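Local structure of gram-negative insecticidal protein (Chromobacterium piscinae, 6FBM) at residues C439-L451 / I498-A512. The protein is an insecticidal toxin of the MACPF and beta-tripod families, which probably acts by forming pores in membranes of target insect cells. Numbering follows the deposited sequence.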
# COMPACT_ATOMS: atom_id res chain seq x y z
N CYS A 439 -2.27 39.65 51.75
CA CYS A 439 -3.58 39.24 52.22
C CYS A 439 -3.73 37.77 51.95
O CYS A 439 -2.99 37.20 51.16
CB CYS A 439 -4.65 40.04 51.48
SG CYS A 439 -4.48 41.78 51.77
N VAL A 440 -4.72 37.18 52.60
CA VAL A 440 -4.94 35.75 52.59
C VAL A 440 -6.29 35.52 51.97
O VAL A 440 -7.21 36.30 52.21
CB VAL A 440 -4.90 35.20 54.03
CG1 VAL A 440 -5.10 33.68 54.05
CG2 VAL A 440 -3.56 35.56 54.67
N HIS A 441 -6.42 34.48 51.15
CA HIS A 441 -7.68 34.22 50.47
C HIS A 441 -8.77 33.86 51.49
O HIS A 441 -8.50 33.14 52.46
CB HIS A 441 -7.56 33.12 49.39
CG HIS A 441 -8.76 33.04 48.50
ND1 HIS A 441 -9.72 32.06 48.63
CD2 HIS A 441 -9.16 33.81 47.46
CE1 HIS A 441 -10.67 32.24 47.73
NE2 HIS A 441 -10.36 33.31 47.02
N GLN A 442 -9.95 34.44 51.27
CA GLN A 442 -11.22 34.18 51.96
C GLN A 442 -11.40 32.74 52.48
O GLN A 442 -11.72 32.52 53.65
CB GLN A 442 -12.35 34.54 50.96
CG GLN A 442 -13.78 34.08 51.25
CD GLN A 442 -14.79 34.81 50.35
OE1 GLN A 442 -14.46 35.22 49.22
NE2 GLN A 442 -16.03 35.00 50.86
N SER A 443 -11.17 31.78 51.59
CA SER A 443 -11.31 30.37 51.86
C SER A 443 -10.54 29.87 53.09
O SER A 443 -10.99 28.94 53.77
CB SER A 443 -10.89 29.57 50.63
OG SER A 443 -9.56 29.92 50.24
N LEU A 444 -9.39 30.49 53.37
CA LEU A 444 -8.56 30.12 54.52
C LEU A 444 -8.85 30.93 55.77
O LEU A 444 -8.27 30.66 56.83
CB LEU A 444 -7.08 30.29 54.17
CG LEU A 444 -6.62 29.72 52.83
CD1 LEU A 444 -5.09 29.79 52.79
CD2 LEU A 444 -7.10 28.30 52.66
N CYS A 445 -9.74 31.91 55.67
CA CYS A 445 -9.98 32.83 56.77
C CYS A 445 -11.40 32.73 57.28
O CYS A 445 -12.30 32.25 56.58
CB CYS A 445 -9.73 34.26 56.32
SG CYS A 445 -8.10 34.53 55.62
N ALA A 446 -11.56 33.18 58.52
CA ALA A 446 -12.86 33.34 59.18
C ALA A 446 -13.05 34.82 59.49
O ALA A 446 -12.12 35.48 59.98
CB ALA A 446 -12.89 32.54 60.46
N ASP A 447 -14.25 35.34 59.22
CA ASP A 447 -14.61 36.72 59.60
C ASP A 447 -14.33 36.96 61.07
O ASP A 447 -14.44 36.05 61.90
CB ASP A 447 -16.11 36.99 59.34
CG ASP A 447 -16.47 36.94 57.87
OD1 ASP A 447 -15.59 37.16 57.00
OD2 ASP A 447 -17.67 36.72 57.60
N VAL A 448 -13.96 38.20 61.42
CA VAL A 448 -13.66 38.51 62.82
C VAL A 448 -14.95 38.38 63.64
O VAL A 448 -16.01 38.83 63.21
CB VAL A 448 -12.99 39.88 63.00
CG1 VAL A 448 -12.76 40.18 64.47
CG2 VAL A 448 -11.66 39.91 62.28
N GLN A 449 -14.83 37.72 64.79
CA GLN A 449 -15.94 37.51 65.72
C GLN A 449 -15.78 38.35 66.99
O GLN A 449 -16.69 39.10 67.36
CB GLN A 449 -16.07 36.03 66.04
CG GLN A 449 -16.57 35.23 64.86
CD GLN A 449 -16.99 33.83 65.23
OE1 GLN A 449 -16.32 33.12 65.99
NE2 GLN A 449 -18.15 33.42 64.69
N THR A 450 -14.61 38.24 67.61
CA THR A 450 -14.29 39.01 68.80
C THR A 450 -13.19 40.02 68.51
O THR A 450 -12.41 39.89 67.57
CB THR A 450 -13.79 38.10 69.90
OG1 THR A 450 -12.64 37.38 69.43
CG2 THR A 450 -14.87 37.11 70.31
N LEU A 451 -13.15 41.04 69.37
CA LEU A 451 -12.07 42.01 69.43
C LEU A 451 -11.78 42.17 70.93
O LEU A 451 -12.62 42.66 71.67
CB LEU A 451 -12.49 43.33 68.79
CG LEU A 451 -12.56 43.35 67.24
CD1 LEU A 451 -13.44 44.47 66.70
CD2 LEU A 451 -11.17 43.46 66.63
N ILE A 498 -17.42 45.27 64.78
CA ILE A 498 -17.08 43.94 64.22
C ILE A 498 -17.60 43.76 62.78
O ILE A 498 -16.90 43.19 61.93
CB ILE A 498 -17.60 42.79 65.13
CG1 ILE A 498 -16.84 42.80 66.46
CG2 ILE A 498 -17.44 41.42 64.46
CD1 ILE A 498 -17.61 42.15 67.61
N GLU A 499 -18.80 44.26 62.51
CA GLU A 499 -19.37 44.24 61.15
C GLU A 499 -18.55 45.04 60.15
O GLU A 499 -18.40 44.62 58.99
CB GLU A 499 -20.82 44.79 61.14
CG GLU A 499 -21.88 43.72 60.98
CD GLU A 499 -21.76 43.00 59.65
OE1 GLU A 499 -21.79 43.66 58.58
OE2 GLU A 499 -21.63 41.76 59.69
N ARG A 500 -18.04 46.18 60.58
CA ARG A 500 -17.22 47.04 59.74
C ARG A 500 -16.01 46.29 59.17
O ARG A 500 -15.60 46.56 58.04
CB ARG A 500 -16.79 48.30 60.53
CG ARG A 500 -15.78 49.21 59.85
CD ARG A 500 -16.25 49.76 58.50
NE ARG A 500 -17.08 50.96 58.67
CZ ARG A 500 -16.61 52.18 59.00
NH1 ARG A 500 -15.31 52.38 59.21
NH2 ARG A 500 -17.44 53.20 59.14
N LEU A 501 -15.47 45.35 59.94
CA LEU A 501 -14.32 44.55 59.53
C LEU A 501 -14.63 43.46 58.50
O LEU A 501 -13.73 42.93 57.88
CB LEU A 501 -13.68 43.87 60.77
CG LEU A 501 -13.15 44.74 61.90
CD1 LEU A 501 -12.45 43.90 62.95
CD2 LEU A 501 -12.24 45.85 61.38
N ARG A 502 -15.91 43.11 58.34
CA ARG A 502 -16.31 41.98 57.48
C ARG A 502 -16.08 42.30 56.02
O ARG A 502 -16.46 43.36 55.55
CB ARG A 502 -17.76 41.58 57.75
CG ARG A 502 -18.06 40.12 57.40
CD ARG A 502 -19.54 39.72 57.69
NE ARG A 502 -20.53 40.72 57.22
CZ ARG A 502 -21.29 40.66 56.11
NH1 ARG A 502 -21.26 39.60 55.31
NH2 ARG A 502 -22.10 41.67 55.85
N GLY A 503 -15.42 41.39 55.30
CA GLY A 503 -15.03 41.61 53.91
C GLY A 503 -13.66 42.23 53.72
O GLY A 503 -13.16 42.24 52.61
N SER A 504 -13.05 42.74 54.78
CA SER A 504 -11.77 43.45 54.72
C SER A 504 -10.72 42.80 55.62
O SER A 504 -9.63 42.47 55.17
CB SER A 504 -11.98 44.89 55.15
OG SER A 504 -12.64 45.61 54.14
N ILE A 505 -11.05 42.65 56.89
CA ILE A 505 -10.17 42.05 57.87
C ILE A 505 -10.74 40.72 58.25
O ILE A 505 -11.95 40.56 58.34
CB ILE A 505 -10.02 42.93 59.13
CG1 ILE A 505 -9.33 44.26 58.80
CG2 ILE A 505 -9.29 42.20 60.26
CD1 ILE A 505 -7.84 44.10 58.53
N ALA A 506 -9.85 39.76 58.50
CA ALA A 506 -10.25 38.44 58.95
C ALA A 506 -9.18 37.81 59.83
O ALA A 506 -8.12 38.41 60.07
CB ALA A 506 -10.56 37.56 57.76
N CYS A 507 -9.48 36.62 60.34
CA CYS A 507 -8.52 35.78 61.04
C CYS A 507 -8.30 34.50 60.26
O CYS A 507 -9.22 34.00 59.61
CB CYS A 507 -9.03 35.43 62.43
SG CYS A 507 -9.43 36.86 63.42
N VAL A 508 -7.10 33.95 60.37
CA VAL A 508 -6.70 32.81 59.57
C VAL A 508 -6.96 31.52 60.34
O VAL A 508 -6.54 31.39 61.49
CB VAL A 508 -5.23 32.92 59.10
CG1 VAL A 508 -4.20 32.94 60.24
CG2 VAL A 508 -4.92 31.83 58.08
N LYS A 509 -7.68 30.60 59.68
CA LYS A 509 -8.08 29.30 60.24
C LYS A 509 -6.91 28.40 60.63
O LYS A 509 -5.91 28.31 59.89
CB LYS A 509 -8.93 28.52 59.24
CG LYS A 509 -10.31 29.09 58.93
CD LYS A 509 -10.93 28.31 57.77
CE LYS A 509 -12.44 28.32 57.75
NZ LYS A 509 -12.87 27.56 56.55
N THR A 510 -7.08 27.69 61.75
CA THR A 510 -6.12 26.68 62.19
C THR A 510 -6.02 25.54 61.16
O THR A 510 -4.92 25.01 60.94
CB THR A 510 -6.50 26.12 63.59
OG1 THR A 510 -6.52 27.19 64.53
CG2 THR A 510 -5.50 25.04 64.07
N SER A 511 -7.15 25.20 60.53
CA SER A 511 -7.16 24.12 59.54
C SER A 511 -6.33 24.40 58.28
O SER A 511 -5.95 23.46 57.59
CB SER A 511 -8.59 23.72 59.15
OG SER A 511 -9.36 24.83 58.73
N ALA A 512 -6.02 25.68 57.99
CA ALA A 512 -5.26 26.08 56.79
C ALA A 512 -3.76 26.21 57.04
O ALA A 512 -2.98 26.44 56.10
CB ALA A 512 -5.82 27.39 56.24
O HOH W 1 -13.38 29.91 54.66
O HOH W 2 -19.65 36.80 56.02
O HOH W 3 -13.92 39.34 56.73
O HOH W 4 -14.48 40.20 59.63
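Ala446 and Cys507 grip each other through both backbone polar groups. Ala446 N donates to Cys507 O at 2.7 Å, and Cys507 N returns a nearly straight bond (174°) to Ala446 O. A third bond runs from Lys509 N to Leu444 O at 2.9 Å. Cys445 and Val508 form the adjoining non-hydrogen-bonded pair.

Waters extend the link at both ends. One water accepts from Lys509 NZ and lies within bonding distance of Ser443 O and Cys445 O; the extended lysine chain runs past the Leu444 carbonyl to reach it. At the other end, a water donates to Asp447 OD1 and Ile505 O and accepts from Gly503 N. Another joins Val448 N to Ile505 O. The carboxylate of Asp447 lies against the aliphatic part of Arg502, with OD2 3.4 Å from CG. The arginine chain bends at chi3 (46°), and its NE forms a salt bridge with Glu499 OE2 at 2.9 Å.

Val448 is central to the apolar packing beside helix 495-500. Its CG1, anti to the backbone N, meets Leu501 CD1. Val448 CG2 lies on Ile505 CG2 and on Cys507 SG, each 3.9 Å away. Leu451 and Leu501 touch tip to tip through their methyl groups, while the Leu451 and Ile498 side chains slide past each other in opposite directions, CD1 against CG1. Beyond the other end of the strand pair, Leu444 CB packs on Ala512 CB at 3.8 Å. Leu318 of strand 318-321 touches Val440, Leu444 and Val508.

The strands 445-447 and 506-508 form a short two-stranded antiparallel ribbon, crossing at 145°. Beside it, Val448 and Leu451 pack helix 495-500 and the following residues against the start of strand 450-457, within the Vps62-related part of the toxin.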